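Local atomic coordinates of 6-phosphogluconate dehydrogenase, NAD-binding (Geobacter metallireducens, PDB entry 3PEF), a protein that binds NADP+ and probably reduces succinic semialdehyde to gamma-hydroxybutyrate, as a member of the beta-hydroxyacid dehydrogenase family. Residues 229-234 with 275-280. The protein carries 2 engineered substitutions. Residues are numbered along the deposited sequence; the frame is centred on the assembly and turned at random.
Sequences APAFPL and DEDFSA. With NAP (NADP nicotinamide-adenine-dinucleotide phosphate), chain I.
D277 OD2 is held three ways, by the amide and hydroxyl of S279 and by a salt bridge to K219 of helix 214-224; OD1 takes two more N-H groups, from A231 and F232. These bonds, with the Asx turn at D277, tie two loops of the helical C-terminal domain of a beta-hydroxyacid dehydrogenase, 229-234 on the NADP+ pocket and 275-280 behind it. With CG anti to the backbone N (chi1 -165°), the carboxylate is carried to the A231 and F232 amides. F232 N meets OD1 nearly along its C-O axis at 3.0 Å, whereas A231 N, also 3.0 Å from OD1, comes from above the carboxylate plane. On the other oxygen, S279 N closes the Asx turn and S279 OG uses the anti lone pair of OD2, 2.6 Å away, so the group's rotation is fixed from both ends. An alanine here would remove the shared acceptor of the A231 and F232 amides and that of the S279 pair, and would probably loosen the loop facing the nicotinamide. Past the carboxylate the backbones join in a single bridge around P233 and D277: F278 N donates to F232 O (2.9 Å) and L234 N, at the start of helix 234-251, to E276 O. Beside it F232 turns a ring edge, CD1, onto one face of F278 in an edge-to-face pair, planes at 60°. F278, with CG in the crowded position between backbone N and carbonyl carbon (chi1 76°), puts its ring beside F232 CB and CD1. L234 lays CB against F278 CA and CD1 by A280 CB. Toward the cofactor, F232 CD2 lies 3.4 Å from the carboxamide carbon C7N, and the carboxamide nitrogen N7N donates to A231 O at 2.8 Å.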
ATOM      1  N   ALA A 229     -26.888   4.052  -6.239  1.00 29.35           N
ATOM      2  CA  ALA A 229     -27.536   5.295  -5.818  1.00 30.37           C
ATOM      3  C   ALA A 229     -26.946   5.689  -4.465  1.00 26.30           C
ATOM      4  O   ALA A 229     -26.777   4.835  -3.586  1.00 23.07           O
ATOM      5  CB  ALA A 229     -29.051   5.117  -5.720  1.00 28.99           C
ATOM      6  N   PRO A 230     -26.618   6.979  -4.296  1.00 26.01           N
ATOM      7  CA  PRO A 230     -25.847   7.430  -3.131  1.00 19.29           C
ATOM      8  C   PRO A 230     -26.605   7.357  -1.805  1.00 21.82           C
ATOM      9  O   PRO A 230     -27.657   7.949  -1.658  1.00 24.86           O
ATOM     10  CB  PRO A 230     -25.520   8.888  -3.467  1.00 25.74           C
ATOM     11  CG  PRO A 230     -26.617   9.298  -4.440  1.00 32.98           C
ATOM     12  CD  PRO A 230     -26.886   8.074  -5.247  1.00 30.62           C
ATOM     13  N   ALA A 231     -26.063   6.622  -0.844  1.00 21.26           N
ATOM     14  CA  ALA A 231     -26.529   6.722   0.540  1.00 26.11           C
ATOM     15  C   ALA A 231     -25.441   7.450   1.325  1.00 19.24           C
ATOM     16  O   ALA A 231     -25.700   8.434   2.012  1.00 26.57           O
ATOM     17  CB  ALA A 231     -26.800   5.339   1.135  1.00 23.23           C
ATOM     18  N   PHE A 232     -24.217   6.963   1.198  1.00 20.80           N
ATOM     19  CA  PHE A 232     -23.058   7.694   1.706  1.00 25.57           C
ATOM     20  C   PHE A 232     -22.188   8.069   0.506  1.00 15.41           C
ATOM     21  O   PHE A 232     -21.520   7.208  -0.064  1.00 18.06           O
ATOM     22  CB  PHE A 232     -22.284   6.840   2.724  1.00 21.36           C
ATOM     23  CG  PHE A 232     -21.075   7.539   3.318  1.00 28.46           C
ATOM     24  CD1 PHE A 232     -19.952   6.814   3.699  1.00 25.04           C
ATOM     25  CD2 PHE A 232     -21.067   8.917   3.497  1.00 27.67           C
ATOM     26  CE1 PHE A 232     -18.830   7.450   4.256  1.00 22.98           C
ATOM     27  CE2 PHE A 232     -19.955   9.557   4.060  1.00 30.42           C
ATOM     28  CZ  PHE A 232     -18.837   8.817   4.434  1.00 25.94           C
ATOM     29  N   PRO A 233     -22.208   9.358   0.100  1.00 17.54           N
ATOM     30  CA  PRO A 233     -21.481   9.754  -1.110  1.00 23.33           C
ATOM     31  C   PRO A 233     -20.004   9.364  -1.054  1.00 26.66           C
ATOM     32  O   PRO A 233     -19.315   9.579  -0.051  1.00 24.45           O
ATOM     33  CB  PRO A 233     -21.667  11.280  -1.153  1.00 21.33           C
ATOM     34  CG  PRO A 233     -23.006  11.496  -0.511  1.00 18.57           C
ATOM     35  CD  PRO A 233     -23.012  10.468   0.643  1.00 16.78           C
ATOM     36  N   LEU A 234     -19.537   8.761  -2.142  1.00 24.38           N
ATOM     37  CA  LEU A 234     -18.170   8.279  -2.225  1.00 18.35           C
ATOM     38  C   LEU A 234     -17.141   9.382  -1.944  1.00 23.77           C
ATOM     39  O   LEU A 234     -16.140   9.139  -1.274  1.00 22.48           O
ATOM     40  CB  LEU A 234     -17.916   7.573  -3.563  1.00 21.30           C
ATOM     41  CG  LEU A 234     -16.598   6.797  -3.694  1.00 23.35           C
ATOM     42  CD1 LEU A 234     -16.692   5.620  -4.671  1.00 17.64           C
ATOM     43  CD2 LEU A 234     -15.460   7.740  -4.085  1.00 24.27           C
ATOM     44  N   ASP A 275     -19.998  11.083  -6.623  1.00 18.58           N
ATOM     45  CA  ASP A 275     -21.356  11.381  -6.175  1.00 17.38           C
ATOM     46  C   ASP A 275     -22.246  10.130  -6.104  1.00 24.30           C
ATOM     47  O   ASP A 275     -23.416  10.221  -5.747  1.00 26.96           O
ATOM     48  CB  ASP A 275     -22.027  12.425  -7.094  1.00 29.57           C
ATOM     49  CG  ASP A 275     -21.604  13.860  -6.779  1.00 45.37           C
ATOM     50  OD1 ASP A 275     -21.116  14.134  -5.662  1.00 44.08           O
ATOM     51  OD2 ASP A 275     -21.772  14.728  -7.659  1.00 52.44           O
ATOM     52  N   GLU A 276     -21.708   8.967  -6.446  1.00 21.27           N
ATOM     53  CA  GLU A 276     -22.460   7.727  -6.243  1.00 24.72           C
ATOM     54  C   GLU A 276     -22.180   7.184  -4.834  1.00 29.25           C
ATOM     55  O   GLU A 276     -21.400   7.785  -4.078  1.00 19.82           O
ATOM     56  CB  GLU A 276     -22.088   6.702  -7.316  1.00 28.95           C
ATOM     57  CG  GLU A 276     -22.430   7.196  -8.732  1.00 35.04           C
ATOM     58  CD  GLU A 276     -21.936   6.261  -9.815  1.00 41.10           C
ATOM     59  OE1 GLU A 276     -21.256   5.280  -9.467  1.00 40.30           O
ATOM     60  OE2 GLU A 276     -22.222   6.506 -11.011  1.00 46.20           O
ATOM     61  N   ASP A 277     -22.812   6.069  -4.468  1.00 23.75           N
ATOM     62  CA  ASP A 277     -22.541   5.470  -3.161  1.00 22.45           C
ATOM     63  C   ASP A 277     -21.079   5.073  -3.027  1.00 24.21           C
ATOM     64  O   ASP A 277     -20.432   4.734  -4.020  1.00 21.49           O
ATOM     65  CB  ASP A 277     -23.387   4.221  -2.942  1.00 21.04           C
ATOM     66  CG  ASP A 277     -23.393   3.792  -1.492  1.00 26.97           C
ATOM     67  OD1 ASP A 277     -23.805   4.612  -0.640  1.00 23.95           O
ATOM     68  OD2 ASP A 277     -22.963   2.657  -1.204  1.00 26.61           O
ATOM     69  N   PHE A 278     -20.559   5.071  -1.798  1.00 23.70           N
ATOM     70  CA  PHE A 278     -19.159   4.701  -1.626  1.00 24.40           C
ATOM     71  C   PHE A 278     -18.887   3.258  -2.065  1.00 23.13           C
ATOM     72  O   PHE A 278     -17.760   2.917  -2.402  1.00 22.83           O
ATOM     73  CB  PHE A 278     -18.645   5.000  -0.211  1.00 22.70           C
ATOM     74  CG  PHE A 278     -19.107   4.033   0.842  1.00 14.39           C
ATOM     75  CD1 PHE A 278     -20.447   3.892   1.137  1.00 19.97           C
ATOM     76  CD2 PHE A 278     -18.177   3.289   1.569  1.00 20.86           C
ATOM     77  CE1 PHE A 278     -20.865   3.006   2.126  1.00 22.71           C
ATOM     78  CE2 PHE A 278     -18.587   2.415   2.560  1.00 17.66           C
ATOM     79  CZ  PHE A 278     -19.934   2.277   2.840  1.00 21.47           C
ATOM     80  N   SER A 279     -19.917   2.421  -2.112  1.00 22.66           N
ATOM     81  CA  SER A 279     -19.730   1.068  -2.632  1.00 21.98           C
ATOM     82  C   SER A 279     -19.379   1.075  -4.116  1.00 25.63           C
ATOM     83  O   SER A 279     -18.966   0.052  -4.652  1.00 24.91           O
ATOM     84  CB  SER A 279     -20.967   0.197  -2.395  1.00 22.71           C
ATOM     85  OG  SER A 279     -22.133   0.854  -2.858  1.00 21.63           O
ATOM     86  N   ALA A 280     -19.534   2.224  -4.778  1.00 20.55           N
ATOM     87  CA  ALA A 280     -19.129   2.335  -6.180  1.00 22.96           C
ATOM     88  C   ALA A 280     -17.632   2.095  -6.401  1.00 24.67           C
ATOM     89  O   ALA A 280     -17.186   1.900  -7.535  1.00 28.53           O
ATOM     90  CB  ALA A 280     -19.574   3.694  -6.788  1.00 23.26           C
TER
HETATM   91  PA  NAP I 301     -24.360  15.881   1.196  1.00 23.95           P
HETATM   92  O1A NAP I 301     -23.408  16.040   0.075  1.00 21.04           O
HETATM   93  O2A NAP I 301     -25.691  15.367   0.822  1.00 25.15           O
HETATM   94  O5B NAP I 301     -24.535  17.272   1.970  1.00 27.28           O
HETATM   95  C5B NAP I 301     -23.446  18.138   2.142  1.00 24.43           C
HETATM   96  C4B NAP I 301     -23.995  19.411   2.761  1.00 24.13           C
HETATM   97  O4B NAP I 301     -22.919  20.295   2.987  1.00 24.13           O
HETATM   98  C3B NAP I 301     -24.954  20.122   1.811  1.00 21.32           C
HETATM   99  O3B NAP I 301     -25.940  20.708   2.629  1.00 22.29           O
HETATM  100  C2B NAP I 301     -24.081  21.207   1.214  1.00 22.45           C
HETATM  101  O2B NAP I 301     -24.770  22.346   0.765  1.00 23.98           O
HETATM  102  C1B NAP I 301     -23.236  21.547   2.428  1.00 22.25           C
HETATM  103  N9A NAP I 301     -22.038  22.305   2.043  1.00 23.96           N
HETATM  104  C8A NAP I 301     -20.953  21.825   1.352  1.00 26.45           C
HETATM  105  N7A NAP I 301     -20.073  22.839   1.187  1.00 23.30           N
HETATM  106  C5A NAP I 301     -20.588  23.951   1.749  1.00 22.16           C
HETATM  107  C6A NAP I 301     -20.092  25.238   1.872  1.00 24.96           C
HETATM  108  N6A NAP I 301     -18.906  25.543   1.362  1.00 25.41           N
HETATM  109  N1A NAP I 301     -20.845  26.190   2.506  1.00 22.28           N
HETATM  110  C2A NAP I 301     -22.082  25.860   3.032  1.00 25.97           C
HETATM  111  N3A NAP I 301     -22.567  24.571   2.915  1.00 24.57           N
HETATM  112  C4A NAP I 301     -21.825  23.633   2.290  1.00 18.16           C
HETATM  113  O3  NAP I 301     -23.671  14.885   2.229  1.00 19.69           O
HETATM  114  PN  NAP I 301     -24.214  14.259   3.578  1.00 22.33           P
HETATM  115  O1N NAP I 301     -24.088  12.793   3.517  1.00 25.70           O
HETATM  116  O2N NAP I 301     -25.515  14.846   3.957  1.00 18.17           O
HETATM  117  O5D NAP I 301     -23.015  14.864   4.467  1.00 30.53           O
HETATM  118  C5D NAP I 301     -23.191  15.669   5.603  1.00 27.42           C
HETATM  119  C4D NAP I 301     -22.154  15.211   6.627  1.00 21.69           C
HETATM  120  O4D NAP I 301     -22.517  13.993   7.232  1.00 24.93           O
HETATM  121  C3D NAP I 301     -20.812  14.920   5.987  1.00 26.71           C
HETATM  122  O3D NAP I 301     -19.851  15.380   6.912  1.00 20.80           O
HETATM  123  C2D NAP I 301     -20.773  13.406   5.850  1.00 20.29           C
HETATM  124  O2D NAP I 301     -19.451  12.943   5.877  1.00 26.17           O
HETATM  125  C1D NAP I 301     -21.501  13.016   7.112  1.00 26.15           C
HETATM  126  N1N NAP I 301     -22.146  11.686   7.163  1.00 26.12           N
HETATM  127  C2N NAP I 301     -22.745  11.154   6.059  1.00 19.93           C
HETATM  128  C3N NAP I 301     -23.396   9.926   6.135  1.00 23.61           C
HETATM  129  C7N NAP I 301     -24.097   9.370   4.932  1.00 13.18           C
HETATM  130  O7N NAP I 301     -24.316   8.002   4.912  1.00 24.16           O
HETATM  131  N7N NAP I 301     -24.487  10.132   3.896  1.00 14.13           N
HETATM  132  C4N NAP I 301     -23.444   9.225   7.345  1.00 21.05           C
HETATM  133  C5N NAP I 301     -22.855   9.793   8.472  1.00 21.42           C
HETATM  134  C6N NAP I 301     -22.221  11.032   8.377  1.00 24.11           C
HETATM  135  P2B NAP I 301     -25.462  22.390  -0.709  1.00 27.15           P
HETATM  136  O1X NAP I 301     -25.619  23.867  -1.038  1.00 28.82           O
HETATM  137  O2X NAP I 301     -24.558  21.704  -1.681  1.00 19.80           O
HETATM  138  O3X NAP I 301     -26.786  21.680  -0.669  1.00 26.87           O